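Local coordinates for cell envelope-related transcriptional attenuator domain-containing protein (PDB 4OBM), which is of unknown function but belongs to the LytR-CpsA-Psr family, whose members probably attach glycopolymers to the cell wall of Gram-positive bacteria, at residues Lys49-Phe53 and Tyr218-Lys224; Glu107-Val112 and Glu191-Ile196; Asp39-Thr43 and Leu55-Pro60. All blocks are in the same frame, centred on the assembly; numbering follows the deposited sequence.

Interaction 1 of 3, residues Lys49-Phe53 and Tyr218-Lys224; sequences KNNTF and YTLSQNK
Lys-224 NZ has three acceptors around it. Lys-224 NZ donates to Asn-51 O at 3.0 Å, arriving 55° out of the carbonyl plane rather than along a lone pair, makes a long, weak bond to Asn-50 O, and gives a third bond, NZ to water oxygen 2.8 Å, to a water that also meets Thr-52 OG1. The ammonium group thus bridges two successive carbonyls of the turn. Deeper in, the side chains of Asn-51 and Thr-219 run past one another, pointing opposite ways, and Asn-51 ND2 donates to Thr-219 OG1 at 2.6 Å, with the acceptor nearly in the amide plane and an N-H...O angle of 160°. Asn-51 CG stands anti to its carbonyl carbon (chi1 -69°), which brings ND2 to this hydroxyl and to the edge of the Tyr-218 ring, 3.3 Å from CE1. A water joins Asn-51 OD1 to Tyr-218 OH, so both ends of the amide are engaged. Thr-219 OG1 has a second hydrogen-bond partner in Tyr-46 OH. Next to these polar contacts, Phe-53 CE2 lies 3.8 Å from Thr-219 CG2 and 4.1 Å from Leu-220 CD2. The C-terminal end of helix 213-220 and the loop beyond it are thereby fastened to the turn that leads from strand 40-47 into strand 52-58, where Asn-51, in a left-handed backbone conformation, and Thr-52 form a G1 beta bulge.

Interaction 2 of 3, residues Glu107-Val112 and Glu191-Ile196; sequences ELFDMV and EYINFI
Val-112 sets its CG2 methyl on one face of the Tyr-192 ring, 3.6 Å from the centroid and only 10° off the ring normal, a CH-pi contact over the middle of the ring. CG1 of the same valine turns instead toward the phenol oxygen, so the two branches span the ring from its centre to its hydroxyl. The sulfur-aromatic type of contact, made here by selenium, comes from the selenomethionine Met-111. With CG anti to the backbone N (chi1 -170°) and the chain extended beyond it, SE reaches between two rings: it lies at the edge of Tyr-192, 4.1 Å from CD1, and approaches Phe-195 obliquely, 3.8 Å from CB. Purely apolar contacts continue the seam, with Leu-108 CD1 4.1 Å from Ile-196 CD1 and Leu-108 CB near Phe-195 CE2. At the outer margin the carboxylate of Glu-107 approaches the Phe-195 ring obliquely, OE1 3.3 Å from CE1. The polar link is through water: one molecule, in the plane of the Tyr-192 ring, donates to Met-111 O at 2.9 Å and pairs with Tyr-192 OH at 2.6 Å. Were Tyr-192 replaced by an alanine, Val-112 CG2 would probably lose the ring face it rests on, the selenium one of its two rings, and the water its phenol partner. The two helical segments run antiparallel at 164°, their axes 10.8 Å apart. Helix 164-181 flanks them, with Phe-176 and Asn-180 against Val-112 and Phe-181 meeting both Val-112 and Tyr-192, while Leu-108 and Ile-196 rest on Phe-100 of strand 94-100.

Interaction 3 of 3, residues Asp39-Thr43 and Leu55-Pro60; sequences DKYMT and LMPYLP
Met-42, a selenomethionine, reaches across from its strand toward Leu-55 and Pro-57. Its CB and CG pass alongside the backbone carbonyl of Met-56, CG 3.9 Å from O; SE then meets Leu-55 CD2 at 3.6 Å. The chain is straight as far as selenium and bends at chi3 (-76°), which swings the CE methyl to 3.8 Å from Pro-57 CB. Beneath this side chain the backbones are joined by Thr-43 N to Met-56 O and Met-56 N to Thr-43 O, both 3.0 Å, and by Tyr-58 N to Tyr-41 O. Met-42 and Pro-57 form the non-hydrogen-bonded pair between them. One water continues the backbone pairing, accepting from Tyr-41 N and donating to Tyr-58 O at 2.6 Å; a second links side chains, lying between Thr-43 OG1 and Tyr-58 OH. Helix 164-181 packs on the Pro-57 face; on the other, Tyr-41 and Thr-43 meet helix 70-90, while Met-56 and Tyr-58 meet helix 246-256. This is an antiparallel beta hairpin, strands 40-47 and 52-58, inside a mixed sheet with helices on both sides, a three-layer alpha/beta/alpha arrangement.

Overall arrangement
Interactions 1 and 3 share strand 52-58 but use it differently. Interaction 3 lies within the sheet, where it combines regular backbone pairing with mostly buried side chains, its centre about 7 Å from the centre of the chain. Residues 49-53, at the opposite end of the same hairpin, meet the end of a helix in interaction 1, partly buried and dominated by a lysine, an asparagine amide and waters. Interaction 2 joins two helices at the periphery, its centre about 20 Å from that of interaction 3, and relies on aromatic, selenium and aliphatic contacts. Along the chain it is nested within the loop that interaction 1 closes, and the two do not touch.

Interaction 1 of 3, residues Lys49-Phe53 and Tyr218-Lys224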
# COMPACT_ATOMS: atom_id res chain seq x y z
N LYS A 49 -16.09 0.77 7.75
CA LYS A 49 -16.65 0.95 9.11
C LYS A 49 -15.74 1.88 9.95
O LYS A 49 -16.25 2.72 10.69
CB LYS A 49 -16.82 -0.40 9.81
CG LYS A 49 -17.75 -0.36 11.03
CD LYS A 49 -17.63 -1.62 11.89
CE LYS A 49 -16.70 -1.45 13.07
NZ LYS A 49 -16.61 -2.68 13.89
N ASN A 50 -14.40 1.72 9.81
CA ASN A 50 -13.40 2.48 10.56
C ASN A 50 -12.89 3.73 9.80
O ASN A 50 -12.09 4.48 10.36
CB ASN A 50 -12.21 1.57 10.89
CG ASN A 50 -12.46 0.65 12.05
OD1 ASN A 50 -13.25 -0.29 11.97
ND2 ASN A 50 -11.76 0.89 13.15
N ASN A 51 -13.37 3.97 8.56
CA ASN A 51 -12.96 5.09 7.70
C ASN A 51 -11.42 5.17 7.67
O ASN A 51 -10.83 6.24 7.86
CB ASN A 51 -13.58 6.43 8.16
CG ASN A 51 -15.07 6.54 7.96
OD1 ASN A 51 -15.85 6.59 8.92
ND2 ASN A 51 -15.51 6.61 6.72
N THR A 52 -10.78 4.01 7.48
CA THR A 52 -9.33 3.92 7.46
C THR A 52 -8.84 3.05 6.30
O THR A 52 -9.58 2.21 5.77
CB THR A 52 -8.76 3.45 8.83
OG1 THR A 52 -7.39 3.85 8.93
CG2 THR A 52 -8.88 1.94 9.07
N PHE A 53 -7.59 3.28 5.92
CA PHE A 53 -6.84 2.54 4.92
C PHE A 53 -5.67 1.89 5.67
O PHE A 53 -4.91 2.61 6.30
CB PHE A 53 -6.38 3.48 3.79
CG PHE A 53 -7.51 4.03 2.96
CD1 PHE A 53 -7.97 3.35 1.83
CD2 PHE A 53 -8.11 5.25 3.28
CE1 PHE A 53 -9.01 3.88 1.04
CE2 PHE A 53 -9.16 5.77 2.50
CZ PHE A 53 -9.59 5.08 1.38
N TYR A 218 -16.48 9.66 0.83
CA TYR A 218 -17.10 9.78 2.14
C TYR A 218 -16.03 9.79 3.23
O TYR A 218 -16.05 10.70 4.05
CB TYR A 218 -18.12 8.66 2.42
CG TYR A 218 -18.66 8.68 3.84
CD1 TYR A 218 -17.94 8.10 4.89
CD2 TYR A 218 -19.87 9.28 4.14
CE1 TYR A 218 -18.40 8.17 6.20
CE2 TYR A 218 -20.35 9.33 5.45
CZ TYR A 218 -19.61 8.77 6.48
OH TYR A 218 -20.08 8.79 7.77
N THR A 219 -15.15 8.76 3.25
CA THR A 219 -14.09 8.56 4.25
C THR A 219 -13.10 9.73 4.29
O THR A 219 -12.67 10.13 5.38
CB THR A 219 -13.39 7.21 4.00
OG1 THR A 219 -14.23 6.17 4.52
CG2 THR A 219 -12.01 7.09 4.65
N LEU A 220 -12.71 10.25 3.12
CA LEU A 220 -11.74 11.35 3.01
C LEU A 220 -12.37 12.73 3.31
O LEU A 220 -11.64 13.66 3.63
CB LEU A 220 -11.09 11.37 1.61
CG LEU A 220 -10.35 10.12 1.16
CD1 LEU A 220 -10.02 10.22 -0.33
CD2 LEU A 220 -9.08 9.88 1.98
N SER A 221 -13.71 12.84 3.20
CA SER A 221 -14.45 14.07 3.50
C SER A 221 -14.76 14.20 5.02
O SER A 221 -15.39 15.17 5.44
CB SER A 221 -15.74 14.12 2.69
OG SER A 221 -16.67 13.16 3.16
N GLN A 222 -14.31 13.22 5.84
CA GLN A 222 -14.49 13.25 7.29
C GLN A 222 -13.45 14.19 7.92
O GLN A 222 -12.39 14.42 7.33
CB GLN A 222 -14.42 11.83 7.91
CG GLN A 222 -15.45 10.82 7.35
CD GLN A 222 -16.88 11.27 7.55
OE1 GLN A 222 -17.39 11.36 8.68
NE2 GLN A 222 -17.57 11.56 6.45
N ASN A 223 -13.77 14.74 9.08
CA ASN A 223 -12.89 15.67 9.80
C ASN A 223 -11.80 14.89 10.53
O ASN A 223 -11.79 14.83 11.76
CB ASN A 223 -13.72 16.54 10.77
CG ASN A 223 -13.00 17.79 11.24
OD1 ASN A 223 -12.34 18.50 10.46
ND2 ASN A 223 -13.15 18.10 12.52
N LYS A 224 -10.89 14.27 9.76
CA LYS A 224 -9.82 13.46 10.32
C LYS A 224 -8.45 13.98 9.92
O LYS A 224 -8.26 14.41 8.78
CB LYS A 224 -9.95 12.00 9.86
CG LYS A 224 -10.91 11.14 10.68
CD LYS A 224 -10.96 9.71 10.15
CE LYS A 224 -10.46 8.69 11.15
NZ LYS A 224 -10.24 7.35 10.53
O HOH W 1 -18.70 6.33 9.41
O HOH W 2 -7.66 6.24 10.79

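Interaction 2 of 3, residues Glu107-Val112 and Glu191-Ile196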
# COMPACT_ATOMS: atom_id res chain seq x y z
N GLU A 107 5.25 9.84 -11.35
CA GLU A 107 4.20 10.58 -12.01
C GLU A 107 2.96 10.67 -11.11
O GLU A 107 2.39 11.75 -11.01
CB GLU A 107 3.86 10.00 -13.37
CG GLU A 107 3.55 11.12 -14.34
CD GLU A 107 2.82 10.76 -15.61
OE1 GLU A 107 3.17 9.74 -16.25
OE2 GLU A 107 1.92 11.54 -16.00
N LEU A 108 2.59 9.57 -10.41
CA LEU A 108 1.47 9.60 -9.46
C LEU A 108 1.72 10.66 -8.39
O LEU A 108 0.87 11.52 -8.23
CB LEU A 108 1.20 8.22 -8.82
CG LEU A 108 0.15 8.16 -7.68
CD1 LEU A 108 -1.27 8.20 -8.21
CD2 LEU A 108 0.29 6.90 -6.90
N PHE A 109 2.89 10.63 -7.72
CA PHE A 109 3.27 11.59 -6.68
C PHE A 109 3.27 13.04 -7.20
O PHE A 109 2.89 13.95 -6.47
CB PHE A 109 4.69 11.28 -6.13
CG PHE A 109 4.95 9.99 -5.38
CD1 PHE A 109 4.03 9.49 -4.47
CD2 PHE A 109 6.18 9.35 -5.50
CE1 PHE A 109 4.30 8.33 -3.75
CE2 PHE A 109 6.46 8.20 -4.76
CZ PHE A 109 5.52 7.69 -3.89
N ASP A 110 3.78 13.26 -8.42
CA ASP A 110 3.91 14.57 -9.08
C ASP A 110 2.52 15.17 -9.38
O ASP A 110 2.33 16.38 -9.31
CB ASP A 110 4.71 14.41 -10.38
CG ASP A 110 5.05 15.73 -11.03
OD1 ASP A 110 5.99 16.40 -10.56
OD2 ASP A 110 4.36 16.12 -11.99
N MSE A 111 1.59 14.30 -9.71
CA MSE A 111 0.22 14.61 -10.04
C MSE A 111 -0.60 14.92 -8.78
O MSE A 111 -1.33 15.91 -8.77
CB MSE A 111 -0.35 13.39 -10.77
CG MSE A 111 -1.68 13.60 -11.41
SE MSE A 111 -2.36 11.88 -11.94
CE MSE A 111 -3.50 12.47 -13.29
N VAL A 112 -0.46 14.09 -7.74
CA VAL A 112 -1.27 14.20 -6.51
C VAL A 112 -0.81 15.39 -5.61
O VAL A 112 -1.65 16.18 -5.17
CB VAL A 112 -1.33 12.86 -5.73
CG1 VAL A 112 -2.17 12.99 -4.45
CG2 VAL A 112 -1.90 11.75 -6.61
N GLU A 191 -9.17 12.05 -11.80
CA GLU A 191 -7.91 12.27 -12.52
C GLU A 191 -6.88 11.22 -12.09
O GLU A 191 -6.09 10.78 -12.90
CB GLU A 191 -7.32 13.68 -12.26
CG GLU A 191 -8.23 14.86 -12.59
CD GLU A 191 -7.95 16.15 -11.83
OE1 GLU A 191 -6.96 16.21 -11.07
OE2 GLU A 191 -8.75 17.11 -11.99
N TYR A 192 -6.89 10.84 -10.80
CA TYR A 192 -5.91 9.88 -10.30
C TYR A 192 -6.19 8.49 -10.90
O TYR A 192 -5.29 7.90 -11.49
CB TYR A 192 -5.86 9.84 -8.76
CG TYR A 192 -5.61 11.19 -8.08
CD1 TYR A 192 -4.95 12.22 -8.74
CD2 TYR A 192 -6.00 11.40 -6.77
CE1 TYR A 192 -4.77 13.46 -8.15
CE2 TYR A 192 -5.79 12.64 -6.15
CZ TYR A 192 -5.15 13.65 -6.83
OH TYR A 192 -4.90 14.86 -6.20
N ILE A 193 -7.44 8.04 -10.82
CA ILE A 193 -7.86 6.75 -11.36
C ILE A 193 -7.74 6.70 -12.89
O ILE A 193 -7.44 5.63 -13.43
CB ILE A 193 -9.27 6.33 -10.88
CG1 ILE A 193 -9.41 4.80 -10.91
CG2 ILE A 193 -10.40 7.03 -11.63
CD1 ILE A 193 -8.49 4.05 -9.91
N ASN A 194 -7.98 7.83 -13.59
CA ASN A 194 -7.81 7.86 -15.04
C ASN A 194 -6.34 7.53 -15.38
O ASN A 194 -6.10 6.76 -16.31
CB ASN A 194 -8.25 9.20 -15.64
CG ASN A 194 -8.09 9.31 -17.14
OD1 ASN A 194 -7.18 9.98 -17.63
ND2 ASN A 194 -8.97 8.65 -17.90
N PHE A 195 -5.38 8.04 -14.57
CA PHE A 195 -3.94 7.76 -14.73
C PHE A 195 -3.62 6.27 -14.39
O PHE A 195 -2.85 5.64 -15.12
CB PHE A 195 -3.07 8.71 -13.86
CG PHE A 195 -1.61 8.33 -13.90
CD1 PHE A 195 -0.83 8.62 -15.01
CD2 PHE A 195 -1.02 7.65 -12.83
CE1 PHE A 195 0.51 8.21 -15.06
CE2 PHE A 195 0.31 7.24 -12.90
CZ PHE A 195 1.08 7.56 -13.99
N ILE A 196 -4.16 5.75 -13.26
CA ILE A 196 -3.92 4.37 -12.84
C ILE A 196 -4.36 3.38 -13.95
O ILE A 196 -3.57 2.54 -14.37
CB ILE A 196 -4.64 4.07 -11.49
CG1 ILE A 196 -4.06 4.88 -10.29
CG2 ILE A 196 -4.78 2.55 -11.19
CD1 ILE A 196 -2.51 4.75 -9.98
O HOH W 3 -3.93 16.77 -7.70

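Interaction 3 of 3, residues Asp39-Thr43 and Leu55-Pro60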
# COMPACT_ATOMS: atom_id res chain seq x y z
N ASP A 39 10.28 -5.09 -6.70
CA ASP A 39 11.13 -5.16 -5.51
C ASP A 39 10.35 -4.81 -4.24
O ASP A 39 10.81 -5.15 -3.15
CB ASP A 39 12.33 -4.20 -5.62
CG ASP A 39 13.56 -4.83 -6.21
OD1 ASP A 39 14.03 -5.87 -5.67
OD2 ASP A 39 14.08 -4.29 -7.22
N LYS A 40 9.23 -4.08 -4.37
CA LYS A 40 8.45 -3.67 -3.19
C LYS A 40 7.03 -4.15 -3.29
O LYS A 40 6.49 -4.28 -4.39
CB LYS A 40 8.51 -2.16 -2.96
CG LYS A 40 9.86 -1.78 -2.38
CD LYS A 40 10.05 -0.31 -2.19
CE LYS A 40 11.51 0.03 -2.01
NZ LYS A 40 12.12 -0.63 -0.82
N TYR A 41 6.48 -4.54 -2.14
CA TYR A 41 5.15 -5.16 -2.05
C TYR A 41 4.42 -4.59 -0.86
O TYR A 41 4.99 -4.49 0.22
CB TYR A 41 5.27 -6.70 -1.94
CG TYR A 41 5.98 -7.34 -3.12
CD1 TYR A 41 7.37 -7.45 -3.15
CD2 TYR A 41 5.26 -7.77 -4.23
CE1 TYR A 41 8.03 -7.96 -4.26
CE2 TYR A 41 5.91 -8.31 -5.34
CZ TYR A 41 7.30 -8.41 -5.35
OH TYR A 41 7.95 -8.91 -6.44
N MSE A 42 3.20 -4.11 -1.09
CA MSE A 42 2.37 -3.49 -0.06
C MSE A 42 0.91 -3.67 -0.40
O MSE A 42 0.51 -3.41 -1.53
CB MSE A 42 2.71 -1.98 0.08
CG MSE A 42 1.91 -1.25 1.19
SE MSE A 42 2.32 0.64 1.33
CE MSE A 42 3.97 0.46 2.18
N THR A 43 0.12 -4.14 0.57
CA THR A 43 -1.33 -4.21 0.41
C THR A 43 -1.93 -2.94 1.03
O THR A 43 -1.32 -2.32 1.90
CB THR A 43 -1.94 -5.48 1.01
OG1 THR A 43 -1.60 -5.55 2.38
CG2 THR A 43 -1.53 -6.77 0.26
N LEU A 55 -2.23 -0.24 5.62
CA LEU A 55 -1.14 -0.65 4.74
C LEU A 55 -0.36 -1.78 5.37
O LEU A 55 -0.14 -1.75 6.57
CB LEU A 55 -0.19 0.51 4.40
CG LEU A 55 -0.80 1.80 3.83
CD1 LEU A 55 0.07 3.00 4.16
CD2 LEU A 55 -0.98 1.69 2.33
N MSE A 56 0.04 -2.77 4.57
CA MSE A 56 0.86 -3.90 5.03
C MSE A 56 1.99 -4.13 4.06
O MSE A 56 1.74 -4.73 3.02
CB MSE A 56 0.06 -5.20 5.21
CG MSE A 56 -0.59 -5.25 6.54
SE MSE A 56 -1.55 -6.86 6.84
CE MSE A 56 -0.19 -8.08 6.99
N PRO A 57 3.22 -3.71 4.39
CA PRO A 57 4.33 -3.95 3.48
C PRO A 57 4.98 -5.31 3.75
O PRO A 57 4.84 -5.88 4.83
CB PRO A 57 5.28 -2.78 3.78
CG PRO A 57 5.06 -2.51 5.24
CD PRO A 57 3.68 -3.01 5.62
N TYR A 58 5.68 -5.84 2.76
CA TYR A 58 6.35 -7.14 2.81
C TYR A 58 7.68 -7.03 2.13
O TYR A 58 7.75 -6.39 1.07
CB TYR A 58 5.50 -8.20 2.06
CG TYR A 58 4.17 -8.50 2.71
CD1 TYR A 58 3.03 -7.77 2.39
CD2 TYR A 58 4.03 -9.58 3.59
CE1 TYR A 58 1.81 -8.02 3.02
CE2 TYR A 58 2.80 -9.87 4.18
CZ TYR A 58 1.70 -9.07 3.91
OH TYR A 58 0.48 -9.41 4.43
N LEU A 59 8.73 -7.68 2.68
CA LEU A 59 10.07 -7.67 2.07
C LEU A 59 10.03 -8.50 0.81
O LEU A 59 9.25 -9.46 0.76
CB LEU A 59 11.14 -8.20 3.03
CG LEU A 59 11.65 -7.28 4.14
CD1 LEU A 59 12.53 -8.07 5.12
CD2 LEU A 59 12.43 -6.09 3.58
N PRO A 60 10.82 -8.18 -0.25
CA PRO A 60 10.78 -9.02 -1.46
C PRO A 60 11.19 -10.47 -1.21
O PRO A 60 10.69 -11.39 -1.90
CB PRO A 60 11.78 -8.33 -2.39
CG PRO A 60 12.63 -7.52 -1.51
CD PRO A 60 11.78 -7.07 -0.38
O HOH W 4 8.53 -4.11 0.10
O HOH W 5 -1.72 -8.10 3.64